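PDB 5JK0: tyrosine recombinase XerH from Helicobacter pylori, which cuts and rejoins recombining DNA molecules as a site-specific tyrosine recombinase and takes part in chromosome segregation. Local coordinates for residues D[16-19]-D[20-24]; D[25-28]-D[29-33]; D[135-138]-D[139-142]. All coordinates share one frame; numbering follows the deposited sequence.

Interaction 1. Residues D[16-19]-D[20-24]; sequences LLLW and IGRFL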
loop_
_atom_site.group_PDB
_atom_site.type_symbol
_atom_site.label_atom_id
_atom_site.label_comp_id
_atom_site.label_asym_id
_atom_site.label_seq_id
_atom_site.Cartn_x
_atom_site.Cartn_y
_atom_site.Cartn_z
ATOM N N LEU D 16 -35.455 -5.111 11.191
ATOM C CA LEU D 16 -34.238 -4.365 10.899
ATOM C C LEU D 16 -34.273 -3.004 11.584
ATOM O O LEU D 16 -33.271 -2.557 12.143
ATOM C CB LEU D 16 -34.053 -4.196 9.389
ATOM C CG LEU D 16 -32.828 -3.393 8.942
ATOM C CD1 LEU D 16 -31.542 -4.050 9.422
ATOM C CD2 LEU D 16 -32.815 -3.225 7.429
ATOM N N LEU D 17 -35.433 -2.353 11.541
ATOM C CA LEU D 17 -35.633 -1.077 12.219
ATOM C C LEU D 17 -35.403 -1.207 13.717
ATOM O O LEU D 17 -34.911 -0.284 14.363
ATOM C CB LEU D 17 -37.043 -0.541 11.964
ATOM C CG LEU D 17 -37.229 0.422 10.793
ATOM C CD1 LEU D 17 -38.677 0.886 10.713
ATOM C CD2 LEU D 17 -36.288 1.610 10.923
ATOM N N LEU D 18 -35.777 -2.361 14.258
ATOM C CA LEU D 18 -35.655 -2.622 15.684
ATOM C C LEU D 18 -34.192 -2.621 16.118
ATOM O O LEU D 18 -33.841 -2.039 17.144
ATOM C CB LEU D 18 -36.313 -3.958 16.033
ATOM C CG LEU D 18 -36.868 -4.110 17.447
ATOM C CD1 LEU D 18 -37.935 -3.060 17.710
ATOM C CD2 LEU D 18 -37.431 -5.509 17.647
ATOM N N TRP D 19 -33.341 -3.268 15.327
ATOM C CA TRP D 19 -31.917 -3.353 15.640
ATOM C C TRP D 19 -31.183 -2.041 15.379
ATOM O O TRP D 19 -30.248 -1.695 16.101
ATOM C CB TRP D 19 -31.260 -4.482 14.842
ATOM C CG TRP D 19 -31.540 -5.842 15.397
ATOM C CD1 TRP D 19 -32.322 -6.813 14.841
ATOM C CD2 TRP D 19 -31.049 -6.378 16.630
ATOM N NE1 TRP D 19 -32.340 -7.925 15.650
ATOM C CE2 TRP D 19 -31.567 -7.682 16.755
ATOM C CE3 TRP D 19 -30.217 -5.884 17.641
ATOM C CZ2 TRP D 19 -31.282 -8.497 17.847
ATOM C CZ3 TRP D 19 -29.935 -6.696 18.726
ATOM C CH2 TRP D 19 -30.465 -7.987 18.819
ATOM N N ILE D 20 -31.604 -1.316 14.347
ATOM C CA ILE D 20 -31.000 -0.026 14.027
ATOM C C ILE D 20 -31.246 0.972 15.155
ATOM O O ILE D 20 -30.342 1.708 15.555
ATOM C CB ILE D 20 -31.547 0.547 12.702
ATOM C CG1 ILE D 20 -31.103 -0.320 11.523
ATOM C CG2 ILE D 20 -31.070 1.977 12.497
ATOM C CD1 ILE D 20 -31.585 0.185 10.181
ATOM N N GLY D 21 -32.471 0.983 15.672
ATOM C CA GLY D 21 -32.827 1.855 16.775
ATOM C C GLY D 21 -32.023 1.558 18.027
ATOM O O GLY D 21 -31.599 2.472 18.733
ATOM N N ARG D 22 -31.814 0.274 18.301
ATOM C CA ARG D 22 -31.019 -0.148 19.449
ATOM C C ARG D 22 -29.562 0.274 19.294
ATOM O O ARG D 22 -28.931 0.725 20.251
ATOM C CB ARG D 22 -31.104 -1.664 19.635
ATOM C CG ARG D 22 -32.463 -2.161 20.095
ATOM C CD ARG D 22 -32.580 -3.666 19.917
ATOM N NE ARG D 22 -33.861 -4.180 20.390
ATOM C CZ ARG D 22 -34.375 -5.350 20.025
ATOM N NH1 ARG D 22 -33.718 -6.126 19.171
ATOM N NH2 ARG D 22 -35.548 -5.742 20.505
ATOM N N PHE D 23 -29.033 0.122 18.085
ATOM C CA PHE D 23 -27.648 0.477 17.801
ATOM C C PHE D 23 -27.412 1.979 17.927
ATOM O O PHE D 23 -26.433 2.412 18.532
ATOM C CB PHE D 23 -27.249 0.002 16.403
ATOM C CG PHE D 23 -25.879 0.451 15.979
ATOM C CD1 PHE D 23 -24.747 -0.096 16.557
ATOM C CD2 PHE D 23 -25.724 1.414 14.995
ATOM C CE1 PHE D 23 -23.484 0.309 16.166
ATOM C CE2 PHE D 23 -24.463 1.826 14.600
ATOM C CZ PHE D 23 -23.343 1.271 15.185
ATOM N N LEU D 24 -28.319 2.768 17.358
ATOM C CA LEU D 24 -28.183 4.220 17.375
ATOM C C LEU D 24 -28.304 4.784 18.788
ATOM O O LEU D 24 -27.689 5.800 19.108
ATOM C CB LEU D 24 -29.223 4.865 16.457
ATOM C CG LEU D 24 -28.997 4.661 14.957
ATOM C CD1 LEU D 24 -30.124 5.281 14.147
ATOM C CD2 LEU D 24 -27.652 5.240 14.539
#
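R22 reaches back along the helix to W19 and L18, one turn earlier, and its guanidinium meets the two in different ways. Against the indole it stands almost upright: the two planes are 80° apart, and NH1 comes down over the centre of the six-membered ring, 3.6 Å from W19 CE2. R22 CZ lies 4.7 Å from that ring's centroid and 2° off the ring normal, a cation-pi contact made by one nitrogen rather than by a flat stack. One face of the same guanidinium lies against L18, whose CD2 is 3.4 Å from R22 NH2, while the arginine methylenes pass over L18 O. An arginine suits this place because its chain, extended from CG to NE, is long enough to return over the ring, and its flat end can take a leucine on a face and an aromatic ring at an edge. NH2 also forms a salt bridge with E8, which should hold the group's rotation, and W19 NE1 is hydrogen-bonded to L6 O. Farther round the helix, I20 CD1 packs against L16 CG at 4.0 Å, branched apolar chains suited to a buried face. The backbone bonds beneath, such as I20 N to L16 O at 3.0 Å, are the i to i+4 bonds of an alpha-helix, here helix 12-30 of the SAM-like N-terminal domain found in phage integrases.

Interaction 2. Residues D[25-28]-D[29-33]; sequences RYKC and TSLSN. With nucleotides of chain G.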
loop_
_atom_site.group_PDB
_atom_site.type_symbol
_atom_site.label_atom_id
_atom_site.label_comp_id
_atom_site.label_asym_id
_atom_site.label_seq_id
_atom_site.Cartn_x
_atom_site.Cartn_y
_atom_site.Cartn_z
ATOM N N ARG D 25 -29.094 4.126 19.633
ATOM C CA ARG D 25 -29.216 4.554 21.022
ATOM C C ARG D 25 -27.929 4.258 21.777
ATOM O O ARG D 25 -27.505 5.037 22.631
ATOM C CB ARG D 25 -30.397 3.869 21.715
ATOM C CG ARG D 25 -30.687 4.434 23.102
ATOM C CD ARG D 25 -31.714 3.607 23.854
ATOM N NE ARG D 25 -32.141 4.267 25.086
ATOM C CZ ARG D 25 -31.494 4.185 26.244
ATOM N NH1 ARG D 25 -31.959 4.820 27.312
ATOM N NH2 ARG D 25 -30.381 3.470 26.337
ATOM N N TYR D 26 -27.313 3.124 21.458
ATOM C CA TYR D 26 -26.047 2.742 22.069
ATOM C C TYR D 26 -24.943 3.729 21.710
ATOM O O TYR D 26 -24.124 4.089 22.555
ATOM C CB TYR D 26 -25.643 1.330 21.640
ATOM C CG TYR D 26 -24.177 1.033 21.863
ATOM C CD1 TYR D 26 -23.675 0.852 23.146
ATOM C CD2 TYR D 26 -23.297 0.935 20.794
ATOM C CE1 TYR D 26 -22.336 0.584 23.356
ATOM C CE2 TYR D 26 -21.957 0.666 20.995
ATOM C CZ TYR D 26 -21.482 0.491 22.278
ATOM O OH TYR D 26 -20.149 0.222 22.484
ATOM N N LYS D 27 -24.928 4.160 20.453
ATOM C CA LYS D 27 -23.927 5.112 19.991
ATOM C C LYS D 27 -24.105 6.462 20.678
ATOM O O LYS D 27 -23.128 7.146 20.968
ATOM C CB LYS D 27 -23.998 5.279 18.472
ATOM C CG LYS D 27 -23.789 3.987 17.697
ATOM C CD LYS D 27 -22.480 3.310 18.069
ATOM C CE LYS D 27 -21.279 4.127 17.621
ATOM N NZ LYS D 27 -19.994 3.439 17.933
ATOM N N CYS D 28 -25.352 6.833 20.949
ATOM C CA CYS D 28 -25.641 8.095 21.622
ATOM C C CYS D 28 -25.069 8.125 23.037
ATOM O O CYS D 28 -24.706 9.186 23.545
ATOM C CB CYS D 28 -27.148 8.350 21.665
ATOM S SG CYS D 28 -27.857 8.905 20.099
ATOM N N THR D 29 -24.987 6.958 23.666
ATOM C CA THR D 29 -24.484 6.864 25.032
ATOM C C THR D 29 -22.984 6.584 25.071
ATOM O O THR D 29 -22.320 6.862 26.070
ATOM C CB THR D 29 -25.219 5.768 25.828
ATOM O OG1 THR D 29 -25.000 4.493 25.210
ATOM C CG2 THR D 29 -26.712 6.054 25.874
ATOM N N SER D 30 -22.450 6.037 23.982
ATOM C CA SER D 30 -21.039 5.668 23.930
ATOM C C SER D 30 -20.176 6.752 23.285
ATOM O O SER D 30 -19.034 6.963 23.692
ATOM C CB SER D 30 -20.861 4.345 23.180
ATOM O OG SER D 30 -21.314 4.450 21.842
ATOM N N LEU D 31 -20.715 7.431 22.278
ATOM C CA LEU D 31 -19.986 8.518 21.629
ATOM C C LEU D 31 -19.925 9.736 22.543
ATOM O O LEU D 31 -20.668 9.825 23.521
ATOM C CB LEU D 31 -20.627 8.888 20.289
ATOM C CG LEU D 31 -20.555 7.828 19.187
ATOM C CD1 LEU D 31 -21.281 8.300 17.933
ATOM C CD2 LEU D 31 -19.110 7.472 18.872
ATOM N N SER D 32 -19.042 10.673 22.216
ATOM C CA SER D 32 -18.788 11.832 23.066
ATOM C C SER D 32 -20.009 12.735 23.229
ATOM O O SER D 32 -20.657 13.110 22.250
ATOM C CB SER D 32 -17.618 12.647 22.510
ATOM O OG SER D 32 -17.368 13.790 23.308
ATOM N N ASN D 33 -20.313 13.075 24.477
ATOM C CA ASN D 33 -21.383 14.012 24.794
ATOM C C ASN D 33 -20.816 15.321 25.331
ATOM O O ASN D 33 -21.516 16.089 25.991
ATOM C CB ASN D 33 -22.350 13.404 25.813
ATOM C CG ASN D 33 -23.260 12.354 25.203
ATOM O OD1 ASN D 33 -24.459 12.577 25.041
ATOM N ND2 ASN D 33 -22.692 11.204 24.860
ATOM P P DT G 20 -15.404 10.141 20.552
ATOM O OP1 DT G 20 -14.826 10.357 21.898
ATOM O OP2 DT G 20 -16.829 9.773 20.413
ATOM O "O5'" DT G 20 -15.144 11.444 19.663
ATOM C "C5'" DT G 20 -13.834 11.992 19.577
ATOM C "C4'" DT G 20 -13.760 13.061 18.501
ATOM O "O4'" DT G 20 -13.958 12.461 17.202
ATOM C "C3'" DT G 20 -14.804 14.181 18.617
ATOM O "O3'" DT G 20 -14.153 15.427 18.856
ATOM C "C2'" DT G 20 -15.537 14.167 17.264
ATOM C "C1'" DT G 20 -14.573 13.404 16.368
ATOM N N1 DT G 20 -15.241 12.683 15.245
ATOM C C2 DT G 20 -14.933 13.026 13.950
ATOM O O2 DT G 20 -14.133 13.899 13.662
ATOM N N3 DT G 20 -15.598 12.305 12.993
ATOM C C4 DT G 20 -16.523 11.298 13.199
ATOM O O4 DT G 20 -17.069 10.709 12.272
ATOM C C5 DT G 20 -16.801 10.987 14.581
ATOM C C7 DT G 20 -17.788 9.912 14.929
ATOM C C6 DT G 20 -16.154 11.687 15.528
ATOM P P DT G 19 -16.453 4.192 17.284
ATOM O OP1 DT G 19 -16.159 2.952 18.035
ATOM O OP2 DT G 19 -17.814 4.428 16.750
ATOM O "O5'" DT G 19 -16.070 5.456 18.187
ATOM C "C5'" DT G 19 -14.778 5.528 18.790
ATOM C "C4'" DT G 19 -14.180 6.921 18.650
ATOM O "O4'" DT G 19 -13.704 7.117 17.293
ATOM C "C3'" DT G 19 -15.138 8.081 18.943
ATOM O "O3'" DT G 19 -14.526 9.002 19.835
ATOM C "C2'" DT G 19 -15.378 8.705 17.568
ATOM C "C1'" DT G 19 -14.066 8.405 16.864
ATOM N N1 DT G 19 -14.170 8.397 15.378
ATOM C C2 DT G 19 -13.374 9.246 14.642
ATOM O O2 DT G 19 -12.575 10.016 15.146
ATOM N N3 DT G 19 -13.546 9.159 13.287
ATOM C C4 DT G 19 -14.417 8.329 12.606
ATOM O O4 DT G 19 -14.498 8.325 11.382
ATOM C C5 DT G 19 -15.222 7.465 13.436
ATOM C C7 DT G 19 -16.203 6.519 12.810
ATOM C C6 DT G 19 -15.062 7.540 14.767
#
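T29 turns its hydroxyl back onto Y26 O at the last turn of helix 12-30, OG1 donating to that oxygen at 2.8 Å. S30 OG donates to the same Y26 O at 2.9 Å, both hydroxyls tilted about 32° from the carbonyl plane. Three donors thus grip one carbonyl, the two hydroxyls adding to the i to i+4 bond from S30 N. A short hydroxyl side chain suits T29: chi1 near +60° sets OG1 between the backbone N and the carbonyl carbon, close enough to reach the preceding turn. S30 CB also sits over one face of the Y26 ring as a CH-pi contact.

K27 bends at chi2 and chi3, passing its CE by L31 CG, and its NZ donates to OP2 of DT19 of chain G at 2.7 Å. L31 N bonds K27 O at 2.8 Å, and the chain then leaves helical geometry, so that S32 N can reach OP2 of DT20 of chain G at 3.0 Å. A lysine and a backbone amide thus hold successive phosphates of the DNA strand.

C28 is buried, and its compact thiol side chain suits the place it takes among L46, L70 and I73. Beyond the turn, N33 ND2 returns to C28 O at 3.1 Å, a nearly straight bond with the acceptor in the amide plane.

T29 and N33 also pack on helix 39-48, through L46 and V42, and R25 NE bonds L46 O, so the end of helix 12-30 lies between the DNA backbone and that helix.

Interaction 3. Residues D[135-138]-D[139-142]; sequences GLFS and YIDK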
loop_
_atom_site.group_PDB
_atom_site.type_symbol
_atom_site.label_atom_id
_atom_site.label_comp_id
_atom_site.label_asym_id
_atom_site.label_seq_id
_atom_site.Cartn_x
_atom_site.Cartn_y
_atom_site.Cartn_z
ATOM N N GLY D 135 -20.353 -1.362 11.823
ATOM C CA GLY D 135 -20.710 -1.153 13.214
ATOM C C GLY D 135 -22.055 -1.748 13.582
ATOM O O GLY D 135 -22.220 -2.306 14.667
ATOM N N LEU D 136 -23.021 -1.634 12.674
ATOM C CA LEU D 136 -24.370 -2.128 12.926
ATOM C C LEU D 136 -24.401 -3.642 13.106
ATOM O O LEU D 136 -24.958 -4.147 14.078
ATOM C CB LEU D 136 -25.310 -1.727 11.787
ATOM C CG LEU D 136 -26.736 -2.278 11.879
ATOM C CD1 LEU D 136 -27.433 -1.780 13.140
ATOM C CD2 LEU D 136 -27.544 -1.918 10.639
ATOM N N PHE D 137 -23.798 -4.362 12.167
ATOM C CA PHE D 137 -23.859 -5.821 12.175
ATOM C C PHE D 137 -22.855 -6.439 13.144
ATOM O O PHE D 137 -23.002 -7.595 13.544
ATOM C CB PHE D 137 -23.649 -6.365 10.760
ATOM C CG PHE D 137 -24.784 -6.053 9.826
ATOM C CD1 PHE D 137 -25.923 -6.841 9.813
ATOM C CD2 PHE D 137 -24.720 -4.961 8.976
ATOM C CE1 PHE D 137 -26.976 -6.551 8.964
ATOM C CE2 PHE D 137 -25.769 -4.666 8.124
ATOM C CZ PHE D 137 -26.899 -5.463 8.120
ATOM N N SER D 138 -21.838 -5.671 13.525
ATOM C CA SER D 138 -20.949 -6.093 14.601
ATOM C C SER D 138 -21.715 -6.030 15.915
ATOM O O SER D 138 -21.539 -6.871 16.796
ATOM C CB SER D 138 -19.696 -5.216 14.666
ATOM O OG SER D 138 -18.880 -5.573 15.769
ATOM N N TYR D 139 -22.572 -5.022 16.027
ATOM C CA TYR D 139 -23.416 -4.838 17.201
ATOM C C TYR D 139 -24.465 -5.942 17.305
ATOM O O TYR D 139 -24.724 -6.462 18.390
ATOM C CB TYR D 139 -24.089 -3.463 17.152
ATOM C CG TYR D 139 -25.054 -3.191 18.285
ATOM C CD1 TYR D 139 -24.604 -2.697 19.505
ATOM C CD2 TYR D 139 -26.417 -3.416 18.131
ATOM C CE1 TYR D 139 -25.486 -2.444 20.540
ATOM C CE2 TYR D 139 -27.302 -3.166 19.159
ATOM C CZ TYR D 139 -26.834 -2.680 20.360
ATOM O OH TYR D 139 -27.719 -2.431 21.382
ATOM N N ILE D 140 -25.065 -6.298 16.172
ATOM C CA ILE D 140 -26.081 -7.345 16.142
ATOM C C ILE D 140 -25.485 -8.701 16.524
ATOM O O ILE D 140 -26.105 -9.479 17.250
ATOM C CB ILE D 140 -26.747 -7.445 14.755
ATOM C CG1 ILE D 140 -27.449 -6.131 14.404
ATOM C CG2 ILE D 140 -27.745 -8.591 14.720
ATOM C CD1 ILE D 140 -28.102 -6.128 13.035
ATOM N N ASP D 141 -24.274 -8.971 16.044
ATOM C CA ASP D 141 -23.578 -10.217 16.367
ATOM C C ASP D 141 -23.298 -10.350 17.862
ATOM O O ASP D 141 -23.173 -11.459 18.380
ATOM C CB ASP D 141 -22.259 -10.316 15.596
ATOM C CG ASP D 141 -22.460 -10.587 14.119
ATOM O OD1 ASP D 141 -23.573 -11.003 13.731
ATOM O OD2 ASP D 141 -21.498 -10.392 13.345
ATOM N N LYS D 142 -23.198 -9.217 18.547
ATOM C CA LYS D 142 -22.813 -9.206 19.953
ATOM C C LYS D 142 -23.998 -9.035 20.899
ATOM O O LYS D 142 -23.836 -9.116 22.116
ATOM C CB LYS D 142 -21.795 -8.093 20.211
ATOM C CG LYS D 142 -20.488 -8.253 19.455
ATOM C CD LYS D 142 -19.652 -6.989 19.541
ATOM C CE LYS D 142 -18.401 -7.093 18.686
ATOM N NZ LYS D 142 -17.627 -5.821 18.693
#
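K142 runs back alongside the backbone of S138, one turn earlier in helix 123-143, and almost every atom of its side chain finds something there. CB lies 3.6 Å from S138 O, and CG, the next carbon, comes closer still to that carbonyl oxygen, at 3.2 Å. With CG placed beside the backbone N (chi1 -62°) and the chain extended beyond it, CD continues past S138 O. CE then passes to the serine hydroxyl, 3.3 Å from S138 OG, and NZ makes a weak hydrogen bond to the same OG at 3.2 Å. A lysine suits this partly exposed position because its methylenes can lie along the helix while the ammonium reaches the serine hydroxyl; it also packs on N155 of a neighbouring subunit.

The other side of this helix faces inward, in the core-binding part of the SAM-like domain, which in tyrosine recombinases is a helical bundle. Here F137 and I140 lie side by side and point the same way, with F137 CD1 4.0 Å from I140 CD1, and L136 CG approaches that methyl from the preceding turn. Aromatic and beta-branched apolar chains fill such a face well: the F137 ring meets Y154 edge-to-face and touches F83 of helix 74-93, while I140 packs on W19.

D141 N donates to F137 O at 3.1 Å, with the donor well above the carbonyl plane. The D141 carboxylate lies close to that carbonyl too, CG 3.1 Å from F137 O, but both groups are acceptors; OD1 and OD2 take their hydrogen bonds from Y154 N and N155 N of the same chain, respectively. An aspartate is apt here, its short chain presenting two acceptors to consecutive N-H groups of the segment beyond the helix.

Overall arrangement
From the N terminus the chain enters helix 12-30, where interaction 1 (16-24) and interaction 2 (25-33) follow directly on each other, the second ending where the helix gives way to a turn at the DNA. Interaction 3 (135-142) comes more than a hundred residues later, near the end of helix 123-143. All three are local, in series along the chain; none closes a long loop, and none nests within or crosses another. Space brings the two helices together: F23 packs edge-to-face on Y139 and against L136, and Y26 CB touches the Y139 ring. Helices 12-30 and 123-143, both within the SAM-like region, are thereby joined.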